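Manganese-containing pseudocatalase (Thermus thermophilus, PDB 2V8T) probably acts as a catalase, breaking down hydrogen peroxide at a pair of manganese ions held within a ferritin-like helical domain. Local coordinates at residues I5-E11 with P265-V271; N65-E69 with L233-S237; I81-L85 with G120-L124; G228-N232 with S252-E258. The contacts are given in a common frame with arbitrary orientation. Numbering follows the deposited sequence.

Interactions 1 and 2 lie beside the dimanganese site, where residues 5-11 and 233-237 rest against helix 57-85; the side chains of Q9 and I66 are about 7 and 5 Å from a manganese ion. Their centres are about 14 Å apart and they touch: Q9 NE2 is hydrogen-bonded to E69 OE2 at 3.0 Å, and P265 CB packs 3.7 Å from F236 CE1. Interaction 3 uses the same helix at its C-terminal end, its centre about 26 Å from that of interaction 2. Interaction 4 joins the loop leading into strand 232-235 to the loop before strand 260-263, and meets interaction 2 where Y234 OH lies 3.8 Å from F229 CD1. Interactions 1, 2 and 3 also touch the second subunit.

Interaction 1 of 4, residues I5-E11 with P265-V271; sequences IDRLQIE and PPTGGPV. With SO4 (sulfate ion), chain G.
A two-stranded antiparallel sheet, 7-8 with 269-270, ties the N-terminal segment to a distant part of the chain and lays Q9 against helices 57-85 and 172-200 beside the manganese site. L8 and G269 form the hydrogen-bonded pair (CA-CA 5.1 Å), with L8 N to G269 O 2.8 Å and G269 N to L8 O 2.9 Å. Glycine suits 268 and 269: a CB would clash with L8 O and E11 CA respectively, and G268 has positive phi (69°). L8 (m, t) sets CG 3.9 Å from V271 CA. Q9 (t, t) bonds Y180 and E69 through NE2, its CG 3.9 Å from P266 CG. D6 OD1 accepts hydrogen bonds from the OH groups of Y60 and Y241 of the second subunit. A sulfate, probably from the crystallisation liquor, accepts from T267 N (O3, 2.8 Å) and G268 N (O1, 2.9 Å). R7 (m, m, m) lays one guanidinium face over G269 O and P270 N; NE donates to T267 O at 3.0 Å and NH2 to the same O at 3.3 Å.

Interaction 2 of 4, residues N65-E69 with L233-S237; sequences NIATE and LYRFS
N65, in chi1 t with chi2 66°, extends its carboxamide from helix 57-85 to the edge of strand 232-235 and bonds it at two points: ND2 donates to Y234 O at 2.8 Å, and OD1 accepts from F236 N at 2.9 Å. That helix, part of the ferritin-like bundle and carrier of the manganese ligands E70 and H73, is crossed here by strand 233-235 at 94°, the segment axes 8.9 Å apart. Asparagine suits this place because one amide supplies both the donor and the acceptor that the peptide groups of Y234 and F236 require. Two waters extend the link: water 2 donates to N65 OD1 (2.9 Å) and F236 O (2.8 Å), and water 3 to E69 OE1 (2.8 Å) and Y234 O (3.0 Å). E69 (t, t) stops short of the strand; OE1 accepts from the manganese ligand H188, and OE2 forms a salt bridge with R184. F236 (m, chi2 -89°), centre of an inverse gamma turn, directs its CA-CB bond toward the helix. T68 CG2 meets F236 CB at 3.7 Å, and I66 CG1 meets L233 CD1 at 4.2 Å. Over one ring face comes a CH-pi contact, with E69 CA 4.3 Å from the F236 centroid.

Interaction 3 of 4, residues I81-L85 with G120-L124; sequences INSLL and GANSL
The last turn of helix 57-85 receives an irregular segment, 120-124, that follows helix 114-117. G120, at -91/62, leads in without meeting 81-85. A121 then takes left-handed angles (53/56), its O 3.4 Å from L85 CB and its CB 4.4 Å from the same atom. Water 4 donates to A121 O (2.8 Å) and N82 O (2.9 Å), joining the two backbones. N122 is extended (-146/169), its CA 5.2 Å from that of N82, and L85 CD1 (m, t) lies 3.6 Å from N122 C. At S123 (-61/153) the backbone N donates to N82 OD1 at 2.8 Å, while its CB, pointing toward the helix, packs 3.8 Å from I81 CG2. N82 holds chi1 m and chi2 -26° to aim OD1 at that amide. N82 ND2 and S123 OG both bond N49 OD1 of the second subunit. Asparagine therefore serves two ends at once: its oxygen satisfies a buried loop amide, its nitrogen reaches across the subunit interface, and the aliphatic I81 and L85 fill the space beside it.

Interaction 4 of 4, residues G228-N232 with S252-E258; sequences GFHRN and SPEDGTE
The side-chain donors H230 NE2 and R231 NE and NH2 all find oxygen acceptors. H230 (chi1 p, chi2 -63°) gives NE2 to D255 OD2 at 2.9 Å, a His-carboxylate hydrogen bond. R231 (m, t, t) runs out extended so that NE donates to T257 OG1 at 2.7 Å, while NH2 makes a weak hydrogen bond within a salt bridge to D255 OD2 at 3.1 Å; NH1 forms a salt bridge with a sulfate, probably from the crystallisation liquor. OD2 thus accepts from both imidazole and guanidinium, which suits aspartate here. D255 (chi1 p) OD1 accepts from T257 N at 3.0 Å, an Asx turn, and from T257 OG1 at 2.7 Å. An ST turn precedes it, S252 OG accepting from E254 N at 3.0 Å. These loops lie before strand 232-235 and its parallel partner 260-263. S252 N bonds T257 O (2.8 Å) and G256 N bonds S252 O (2.9 Å). G228, at 92/8, closes helix 219-226 with a Schellman motif. Water 5 donates to H230 O at 2.8 Å and sits 2.7 Å from S252 OG.

Interaction 1 of 4, residues I5-E11 with P265-V271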
loop_
_atom_site.group_PDB
_atom_site.type_symbol
_atom_site.label_atom_id
_atom_site.label_comp_id
_atom_site.label_asym_id
_atom_site.label_seq_id
_atom_site.Cartn_x
_atom_site.Cartn_y
_atom_site.Cartn_z
ATOM N N ILE A 5 11.751 -4.658 31.316
ATOM C CA ILE A 5 12.962 -5.189 31.923
ATOM C C ILE A 5 14.052 -5.093 30.853
ATOM O O ILE A 5 13.861 -5.552 29.727
ATOM C CB ILE A 5 12.766 -6.658 32.329
ATOM C CG1 ILE A 5 11.657 -6.801 33.362
ATOM C CG2 ILE A 5 14.063 -7.273 32.828
ATOM C CD1 ILE A 5 11.116 -8.233 33.486
ATOM N N ASP A 6 15.209 -4.530 31.206
ATOM C CA ASP A 6 16.276 -4.292 30.232
ATOM C C ASP A 6 17.153 -5.554 30.060
ATOM O O ASP A 6 18.352 -5.552 30.334
ATOM C CB ASP A 6 17.117 -3.078 30.622
ATOM C CG ASP A 6 17.848 -2.474 29.422
ATOM O OD1 ASP A 6 17.157 -2.246 28.370
ATOM O OD2 ASP A 6 19.056 -2.202 29.520
ATOM N N ARG A 7 16.511 -6.599 29.549
ATOM C CA ARG A 7 17.126 -7.897 29.302
ATOM C C ARG A 7 16.455 -8.504 28.066
ATOM O O ARG A 7 15.233 -8.443 27.957
ATOM C CB ARG A 7 16.891 -8.880 30.461
ATOM C CG ARG A 7 17.550 -8.473 31.762
ATOM C CD ARG A 7 19.045 -8.750 31.803
ATOM N NE ARG A 7 19.295 -10.199 31.979
ATOM C CZ ARG A 7 20.508 -10.722 32.114
ATOM N NH1 ARG A 7 21.593 -9.994 32.000
ATOM N NH2 ARG A 7 20.635 -12.018 32.382
ATOM N N LEU A 8 17.237 -9.145 27.218
ATOM C CA LEU A 8 16.684 -9.989 26.164
ATOM C C LEU A 8 16.236 -11.298 26.749
ATOM O O LEU A 8 16.761 -11.762 27.772
ATOM C CB LEU A 8 17.711 -10.262 25.081
ATOM C CG LEU A 8 18.196 -9.030 24.329
ATOM C CD1 LEU A 8 19.266 -9.430 23.311
ATOM C CD2 LEU A 8 17.037 -8.294 23.662
ATOM N N GLN A 9 15.315 -12.007 26.069
ATOM C CA GLN A 9 14.810 -13.251 26.621
ATOM C C GLN A 9 15.860 -14.336 26.665
ATOM O O GLN A 9 15.752 -15.280 27.461
ATOM C CB GLN A 9 13.524 -13.696 25.856
ATOM C CG GLN A 9 12.752 -14.729 26.592
ATOM C CD GLN A 9 11.365 -15.012 26.012
ATOM O OE1 GLN A 9 10.812 -14.185 25.318
ATOM N NE2 GLN A 9 10.809 -16.140 26.307
ATOM N N ILE A 10 16.882 -14.281 25.783
ATOM C CA ILE A 10 18.098 -15.093 25.861
ATOM C C ILE A 10 19.270 -14.173 25.564
ATOM O O ILE A 10 19.114 -13.150 24.896
ATOM C CB ILE A 10 18.149 -16.273 24.867
ATOM C CG1 ILE A 10 17.949 -15.840 23.433
ATOM C CG2 ILE A 10 17.208 -17.404 25.292
ATOM C CD1 ILE A 10 18.356 -16.821 22.398
ATOM N N GLU A 11 20.449 -14.597 25.980
ATOM C CA GLU A 11 21.660 -13.959 25.512
ATOM C C GLU A 11 21.894 -14.320 24.038
ATOM O O GLU A 11 21.520 -15.403 23.583
ATOM C CB GLU A 11 22.894 -14.119 26.314
ATOM C CG GLU A 11 23.583 -15.382 26.004
ATOM C CD GLU A 11 23.118 -16.586 26.675
ATOM O OE1 GLU A 11 22.003 -16.528 27.227
ATOM O OE2 GLU A 11 23.842 -17.605 26.730
ATOM N N PRO A 265 9.133 -13.846 34.395
ATOM C CA PRO A 265 9.938 -13.996 33.188
ATOM C C PRO A 265 11.189 -14.815 33.435
ATOM O O PRO A 265 11.641 -14.921 34.569
ATOM C CB PRO A 265 10.323 -12.535 32.898
ATOM C CG PRO A 265 10.433 -11.912 34.296
ATOM C CD PRO A 265 9.327 -12.540 35.051
ATOM N N PRO A 266 11.814 -15.336 32.396
ATOM C CA PRO A 266 13.166 -15.913 32.582
ATOM C C PRO A 266 14.151 -14.827 32.873
ATOM O O PRO A 266 13.899 -13.638 32.686
ATOM C CB PRO A 266 13.412 -16.632 31.291
ATOM C CG PRO A 266 12.655 -15.879 30.341
ATOM C CD PRO A 266 11.408 -15.323 31.001
ATOM N N THR A 267 15.352 -15.237 33.342
ATOM C CA THR A 267 16.415 -14.275 33.612
ATOM C C THR A 267 16.995 -13.662 32.369
ATOM O O THR A 267 17.419 -12.504 32.347
ATOM C CB THR A 267 17.472 -14.788 34.520
ATOM O OG1 THR A 267 18.392 -13.757 34.905
ATOM C CG2 THR A 267 18.184 -15.783 33.824
ATOM N N GLY A 268 17.021 -14.411 31.270
ATOM C CA GLY A 268 17.435 -13.893 29.973
ATOM C C GLY A 268 18.885 -13.558 29.869
ATOM O O GLY A 268 19.736 -14.201 30.490
ATOM N N GLY A 269 19.183 -12.528 29.073
ATOM C CA GLY A 269 20.536 -12.127 28.789
ATOM C C GLY A 269 20.620 -10.632 28.561
ATOM O O GLY A 269 19.600 -9.933 28.568
ATOM N N PRO A 270 21.829 -10.108 28.359
ATOM C CA PRO A 270 22.002 -8.661 28.168
ATOM C C PRO A 270 21.360 -8.195 26.851
ATOM O O PRO A 270 21.385 -8.895 25.844
ATOM C CB PRO A 270 23.511 -8.491 28.137
ATOM C CG PRO A 270 24.042 -9.655 28.766
ATOM C CD PRO A 270 23.127 -10.803 28.421
ATOM N N VAL A 271 20.899 -6.923 26.859
ATOM C CA VAL A 271 20.564 -6.274 25.649
ATOM C C VAL A 271 21.821 -6.020 24.817
ATOM O O VAL A 271 22.966 -6.105 25.304
ATOM C CB VAL A 271 19.739 -4.986 25.848
ATOM C CG1 VAL A 271 18.430 -5.312 26.546
ATOM C CG2 VAL A 271 20.526 -3.896 26.522
HETATM S S SO4 G . 16.768 -18.442 32.267
HETATM O O1 SO4 G . 16.733 -17.345 31.268
HETATM O O2 SO4 G . 18.073 -18.821 32.678
HETATM O O3 SO4 G . 15.953 -17.947 33.522
HETATM O O4 SO4 G . 16.106 -19.565 31.866
HETATM O O HOH W 1 21.000 -5.729 29.610
#

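Interaction 2 of 4, residues N65-E69 with L233-S237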
loop_
_atom_site.group_PDB
_atom_site.type_symbol
_atom_site.label_atom_id
_atom_site.label_comp_id
_atom_site.label_asym_id
_atom_site.label_seq_id
_atom_site.Cartn_x
_atom_site.Cartn_y
_atom_site.Cartn_z
ATOM N N ASN A 65 -1.347 -12.907 28.057
ATOM C CA ASN A 65 -0.004 -13.239 28.493
ATOM C C ASN A 65 0.929 -13.559 27.314
ATOM O O ASN A 65 2.070 -13.115 27.289
ATOM C CB ASN A 65 -0.050 -14.413 29.461
ATOM C CG ASN A 65 1.298 -14.714 30.025
ATOM O OD1 ASN A 65 1.867 -13.904 30.775
ATOM N ND2 ASN A 65 1.852 -15.856 29.673
ATOM N N ILE A 66 0.445 -14.341 26.341
ATOM C CA ILE A 66 1.283 -14.632 25.179
ATOM C C ILE A 66 1.575 -13.338 24.418
ATOM O O ILE A 66 2.704 -13.140 23.957
ATOM C CB ILE A 66 0.716 -15.761 24.323
ATOM C CG1 ILE A 66 0.727 -17.066 25.110
ATOM C CG2 ILE A 66 1.524 -15.906 23.025
ATOM C CD1 ILE A 66 0.055 -18.241 24.380
ATOM N N ALA A 67 0.603 -12.413 24.325
ATOM C CA ALA A 67 0.881 -11.128 23.703
ATOM C C ALA A 67 2.111 -10.475 24.355
ATOM O O ALA A 67 2.963 -9.881 23.692
ATOM C CB ALA A 67 -0.309 -10.195 23.842
ATOM N N THR A 68 2.150 -10.512 25.698
ATOM C CA THR A 68 3.255 -9.891 26.426
ATOM C C THR A 68 4.583 -10.553 26.086
ATOM O O THR A 68 5.599 -9.896 25.920
ATOM C CB THR A 68 2.976 -9.916 27.929
ATOM O OG1 THR A 68 1.681 -9.382 28.150
ATOM C CG2 THR A 68 3.996 -9.094 28.688
ATOM N N GLU A 69 4.589 -11.904 26.013
ATOM C CA GLU A 69 5.810 -12.584 25.622
ATOM C C GLU A 69 6.277 -12.104 24.222
ATOM O O GLU A 69 7.475 -11.917 23.986
ATOM C CB GLU A 69 5.645 -14.117 25.614
ATOM C CG GLU A 69 6.973 -14.754 25.250
ATOM C CD GLU A 69 7.086 -16.263 25.348
ATOM O OE1 GLU A 69 6.107 -16.955 25.733
ATOM O OE2 GLU A 69 8.196 -16.753 24.985
ATOM N N LEU A 233 5.461 -22.135 30.160
ATOM C CA LEU A 233 4.673 -20.944 29.828
ATOM C C LEU A 233 4.935 -19.976 30.956
ATOM O O LEU A 233 4.496 -20.196 32.107
ATOM C CB LEU A 233 3.189 -21.260 29.668
ATOM C CG LEU A 233 2.353 -20.130 29.092
ATOM C CD1 LEU A 233 2.708 -19.856 27.614
ATOM C CD2 LEU A 233 0.875 -20.458 29.209
ATOM N N TYR A 234 5.726 -18.934 30.709
ATOM C CA TYR A 234 6.066 -17.931 31.711
ATOM C C TYR A 234 4.897 -16.972 31.876
ATOM O O TYR A 234 4.334 -16.498 30.874
ATOM C CB TYR A 234 7.293 -17.150 31.295
ATOM C CG TYR A 234 8.520 -17.990 31.049
ATOM C CD1 TYR A 234 8.834 -18.465 29.771
ATOM C CD2 TYR A 234 9.364 -18.357 32.074
ATOM C CE1 TYR A 234 9.919 -19.275 29.548
ATOM C CE2 TYR A 234 10.449 -19.157 31.882
ATOM C CZ TYR A 234 10.737 -19.667 30.623
ATOM O OH TYR A 234 11.812 -20.493 30.387
ATOM N N ARG A 235 4.604 -16.629 33.119
ATOM C CA ARG A 235 3.591 -15.641 33.464
ATOM C C ARG A 235 4.282 -14.282 33.526
ATOM O O ARG A 235 4.955 -13.951 34.527
ATOM C CB ARG A 235 2.910 -16.008 34.788
ATOM C CG ARG A 235 1.749 -15.102 35.118
ATOM C CD ARG A 235 1.069 -15.468 36.459
ATOM N NE ARG A 235 1.904 -15.172 37.619
ATOM C CZ ARG A 235 1.994 -13.951 38.194
ATOM N NH1 ARG A 235 1.179 -12.983 37.854
ATOM N NH2 ARG A 235 2.906 -13.744 39.138
ATOM N N PHE A 236 4.156 -13.492 32.457
ATOM C CA PHE A 236 4.846 -12.223 32.308
ATOM C C PHE A 236 4.008 -11.092 32.959
ATOM O O PHE A 236 3.560 -10.167 32.303
ATOM C CB PHE A 236 5.094 -11.900 30.833
ATOM C CG PHE A 236 6.207 -12.691 30.192
ATOM C CD1 PHE A 236 7.513 -12.200 30.242
ATOM C CD2 PHE A 236 5.985 -13.869 29.471
ATOM C CE1 PHE A 236 8.563 -12.863 29.614
ATOM C CE2 PHE A 236 7.035 -14.519 28.864
ATOM C CZ PHE A 236 8.309 -14.032 28.911
ATOM N N SER A 237 3.822 -11.175 34.264
ATOM C CA SER A 237 2.995 -10.209 34.988
ATOM C C SER A 237 3.330 -10.229 36.469
ATOM O O SER A 237 3.522 -11.325 37.012
ATOM C CB SER A 237 1.515 -10.582 34.855
ATOM O OG SER A 237 0.680 -9.727 35.612
HETATM O O HOH W 2 1.458 -10.997 30.632
HETATM O O HOH W 3 5.227 -17.603 28.266
#

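Interaction 3 of 4, residues I81-L85 with G120-L124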
loop_
_atom_site.group_PDB
_atom_site.type_symbol
_atom_site.label_atom_id
_atom_site.label_comp_id
_atom_site.label_asym_id
_atom_site.label_seq_id
_atom_site.Cartn_x
_atom_site.Cartn_y
_atom_site.Cartn_z
ATOM N N ILE A 81 18.945 -8.764 14.167
ATOM C CA ILE A 81 19.189 -7.930 12.991
ATOM C C ILE A 81 20.248 -6.885 13.273
ATOM O O ILE A 81 21.180 -6.689 12.478
ATOM C CB ILE A 81 17.849 -7.316 12.513
ATOM C CG1 ILE A 81 16.944 -8.416 11.982
ATOM C CG2 ILE A 81 18.083 -6.212 11.511
ATOM C CD1 ILE A 81 15.482 -8.024 11.912
ATOM N N ASN A 82 20.132 -6.203 14.405
ATOM C CA ASN A 82 21.092 -5.170 14.747
ATOM C C ASN A 82 22.499 -5.750 14.891
ATOM O O ASN A 82 23.488 -5.105 14.529
ATOM C CB ASN A 82 20.663 -4.420 15.985
ATOM C CG ASN A 82 19.452 -3.551 15.720
ATOM O OD1 ASN A 82 19.221 -3.136 14.586
ATOM N ND2 ASN A 82 18.683 -3.249 16.793
ATOM N N SER A 83 22.604 -6.945 15.463
ATOM C CA SER A 83 23.871 -7.624 15.586
ATOM C C SER A 83 24.500 -7.873 14.229
ATOM O O SER A 83 25.717 -7.699 14.052
ATOM C CB SER A 83 23.706 -8.952 16.336
ATOM O OG SER A 83 23.338 -8.785 17.684
ATOM N N LEU A 84 23.688 -8.314 13.268
ATOM C CA LEU A 84 24.153 -8.585 11.914
ATOM C C LEU A 84 24.519 -7.307 11.155
ATOM O O LEU A 84 25.317 -7.375 10.212
ATOM C CB LEU A 84 23.085 -9.385 11.158
ATOM C CG LEU A 84 22.850 -10.794 11.713
ATOM C CD1 LEU A 84 21.494 -11.328 11.190
ATOM C CD2 LEU A 84 23.997 -11.728 11.344
ATOM N N LEU A 85 23.950 -6.162 11.528
ATOM C CA LEU A 85 24.220 -4.910 10.849
ATOM C C LEU A 85 25.312 -4.072 11.517
ATOM O O LEU A 85 25.765 -3.080 10.948
ATOM C CB LEU A 85 22.945 -4.070 10.771
ATOM C CG LEU A 85 21.849 -4.652 9.870
ATOM C CD1 LEU A 85 20.581 -3.859 10.018
ATOM C CD2 LEU A 85 22.295 -4.691 8.409
ATOM N N GLY A 120 20.142 3.678 10.431
ATOM C CA GLY A 120 21.549 3.869 10.648
ATOM C C GLY A 120 22.242 2.516 10.836
ATOM O O GLY A 120 22.766 2.219 11.908
ATOM N N ALA A 121 22.168 1.684 9.774
ATOM C CA ALA A 121 22.572 0.274 9.886
ATOM C C ALA A 121 21.828 -0.381 11.070
ATOM O O ALA A 121 22.447 -0.940 11.978
ATOM C CB ALA A 121 24.058 0.080 9.950
ATOM N N ASN A 122 20.497 -0.317 11.044
ATOM C CA ASN A 122 19.685 -0.879 12.123
ATOM C C ASN A 122 18.379 -1.440 11.543
ATOM O O ASN A 122 18.006 -1.205 10.397
ATOM C CB ASN A 122 19.454 0.128 13.251
ATOM C CG ASN A 122 18.830 1.444 12.864
ATOM O OD1 ASN A 122 17.652 1.450 12.263
ATOM N ND2 ASN A 122 19.444 2.520 13.091
ATOM N N SER A 123 17.691 -2.188 12.425
ATOM C CA SER A 123 16.440 -2.824 12.068
ATOM C C SER A 123 15.382 -1.810 11.680
ATOM O O SER A 123 15.381 -0.651 12.118
ATOM C CB SER A 123 15.911 -3.675 13.242
ATOM O OG SER A 123 15.320 -2.926 14.278
ATOM N N LEU A 124 14.457 -2.280 10.820
ATOM C CA LEU A 124 13.335 -1.504 10.338
ATOM C C LEU A 124 12.064 -2.334 10.468
ATOM O O LEU A 124 12.107 -3.544 10.682
ATOM C CB LEU A 124 13.562 -1.051 8.875
ATOM C CG LEU A 124 14.798 -0.150 8.680
ATOM C CD1 LEU A 124 15.077 -0.011 7.186
ATOM C CD2 LEU A 124 14.628 1.215 9.326
HETATM O O HOH W 4 22.937 -2.239 14.411
#

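Interaction 4 of 4, residues G228-N232 with S252-E258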
loop_
_atom_site.group_PDB
_atom_site.type_symbol
_atom_site.label_atom_id
_atom_site.label_comp_id
_atom_site.label_asym_id
_atom_site.label_seq_id
_atom_site.Cartn_x
_atom_site.Cartn_y
_atom_site.Cartn_z
ATOM N N GLY A 228 14.544 -27.731 28.951
ATOM C CA GLY A 228 13.161 -27.792 29.416
ATOM C C GLY A 228 12.255 -26.695 28.898
ATOM O O GLY A 228 11.100 -26.603 29.337
ATOM N N PHE A 229 12.732 -25.872 27.962
ATOM C CA PHE A 229 12.011 -24.653 27.625
ATOM C C PHE A 229 10.703 -24.909 26.866
ATOM O O PHE A 229 9.819 -24.040 26.871
ATOM C CB PHE A 229 12.890 -23.676 26.892
ATOM C CG PHE A 229 14.032 -23.104 27.737
ATOM C CD1 PHE A 229 14.138 -23.256 29.097
ATOM C CD2 PHE A 229 15.061 -22.425 27.141
ATOM C CE1 PHE A 229 15.170 -22.659 29.812
ATOM C CE2 PHE A 229 16.085 -21.857 27.859
ATOM C CZ PHE A 229 16.139 -21.931 29.176
ATOM N N HIS A 230 10.545 -26.071 26.229
ATOM C CA HIS A 230 9.280 -26.427 25.604
ATOM C C HIS A 230 8.181 -26.689 26.626
ATOM O O HIS A 230 6.999 -26.768 26.243
ATOM C CB HIS A 230 9.439 -27.669 24.717
ATOM C CG HIS A 230 9.944 -28.857 25.470
ATOM N ND1 HIS A 230 11.196 -28.839 26.057
ATOM C CD2 HIS A 230 9.354 -30.052 25.713
ATOM C CE1 HIS A 230 11.338 -30.020 26.629
ATOM N NE2 HIS A 230 10.252 -30.782 26.453
ATOM N N ARG A 231 8.506 -26.866 27.882
ATOM C CA ARG A 231 7.485 -27.107 28.896
ATOM C C ARG A 231 6.934 -25.803 29.449
ATOM O O ARG A 231 5.898 -25.844 30.108
ATOM C CB ARG A 231 8.079 -27.916 30.066
ATOM C CG ARG A 231 8.620 -29.250 29.616
ATOM C CD ARG A 231 9.074 -30.106 30.732
ATOM N NE ARG A 231 9.574 -31.370 30.190
ATOM C CZ ARG A 231 10.872 -31.618 30.070
ATOM N NH1 ARG A 231 11.781 -30.799 30.663
ATOM N NH2 ARG A 231 11.299 -32.702 29.384
ATOM N N ASN A 232 7.647 -24.691 29.270
ATOM C CA ASN A 232 7.422 -23.528 30.111
ATOM C C ASN A 232 6.530 -22.499 29.469
ATOM O O ASN A 232 6.825 -21.971 28.381
ATOM C CB ASN A 232 8.778 -22.852 30.389
ATOM C CG ASN A 232 9.711 -23.719 31.190
ATOM O OD1 ASN A 232 9.289 -24.717 31.783
ATOM N ND2 ASN A 232 10.990 -23.334 31.194
ATOM N N SER A 252 3.213 -32.251 26.703
ATOM C CA SER A 252 3.873 -31.484 25.649
ATOM C C SER A 252 3.769 -32.249 24.337
ATOM O O SER A 252 4.103 -33.457 24.310
ATOM C CB SER A 252 5.348 -31.362 25.978
ATOM O OG SER A 252 6.079 -30.824 24.867
ATOM N N PRO A 253 3.462 -31.601 23.218
ATOM C CA PRO A 253 3.564 -32.297 21.912
ATOM C C PRO A 253 4.983 -32.754 21.588
ATOM O O PRO A 253 5.153 -33.697 20.802
ATOM C CB PRO A 253 3.046 -31.232 20.924
ATOM C CG PRO A 253 2.186 -30.347 21.763
ATOM C CD PRO A 253 2.864 -30.251 23.080
ATOM N N GLU A 254 6.012 -32.129 22.135
ATOM C CA GLU A 254 7.371 -32.468 21.745
ATOM C C GLU A 254 7.787 -33.840 22.273
ATOM O O GLU A 254 8.437 -34.596 21.575
ATOM C CB GLU A 254 8.397 -31.468 22.326
ATOM C CG GLU A 254 8.251 -30.010 22.017
ATOM C CD GLU A 254 8.236 -29.700 20.608
ATOM O OE1 GLU A 254 8.985 -30.303 19.803
ATOM O OE2 GLU A 254 7.470 -28.741 20.291
ATOM N N ASP A 255 7.442 -34.144 23.499
ATOM C CA ASP A 255 7.994 -35.320 24.169
ATOM C C ASP A 255 7.055 -35.984 25.129
ATOM O O ASP A 255 7.457 -36.924 25.814
ATOM C CB ASP A 255 9.312 -34.986 24.889
ATOM C CG ASP A 255 9.149 -34.006 26.006
ATOM O OD1 ASP A 255 8.006 -33.614 26.335
ATOM O OD2 ASP A 255 10.214 -33.629 26.610
ATOM N N GLY A 256 5.797 -35.553 25.239
ATOM C CA GLY A 256 4.836 -36.181 26.109
ATOM C C GLY A 256 4.943 -35.849 27.579
ATOM O O GLY A 256 4.118 -36.322 28.358
ATOM N N THR A 257 5.908 -35.024 27.964
ATOM C CA THR A 257 6.122 -34.688 29.368
ATOM C C THR A 257 5.140 -33.597 29.818
ATOM O O THR A 257 4.558 -32.881 29.024
ATOM C CB THR A 257 7.575 -34.271 29.632
ATOM O OG1 THR A 257 7.856 -33.068 28.948
ATOM C CG2 THR A 257 8.567 -35.397 29.247
ATOM N N GLU A 258 4.981 -33.477 31.127
ATOM C CA GLU A 258 3.994 -32.543 31.697
ATOM C C GLU A 258 4.510 -31.119 31.550
ATOM O O GLU A 258 5.630 -30.800 31.914
ATOM C CB GLU A 258 3.719 -32.845 33.159
ATOM C CG GLU A 258 2.717 -31.915 33.838
ATOM C CD GLU A 258 1.286 -31.990 33.422
ATOM O OE1 GLU A 258 0.579 -30.879 33.524
ATOM O OE2 GLU A 258 0.858 -33.087 32.983
HETATM O O HOH W 5 5.354 -28.274 24.613
#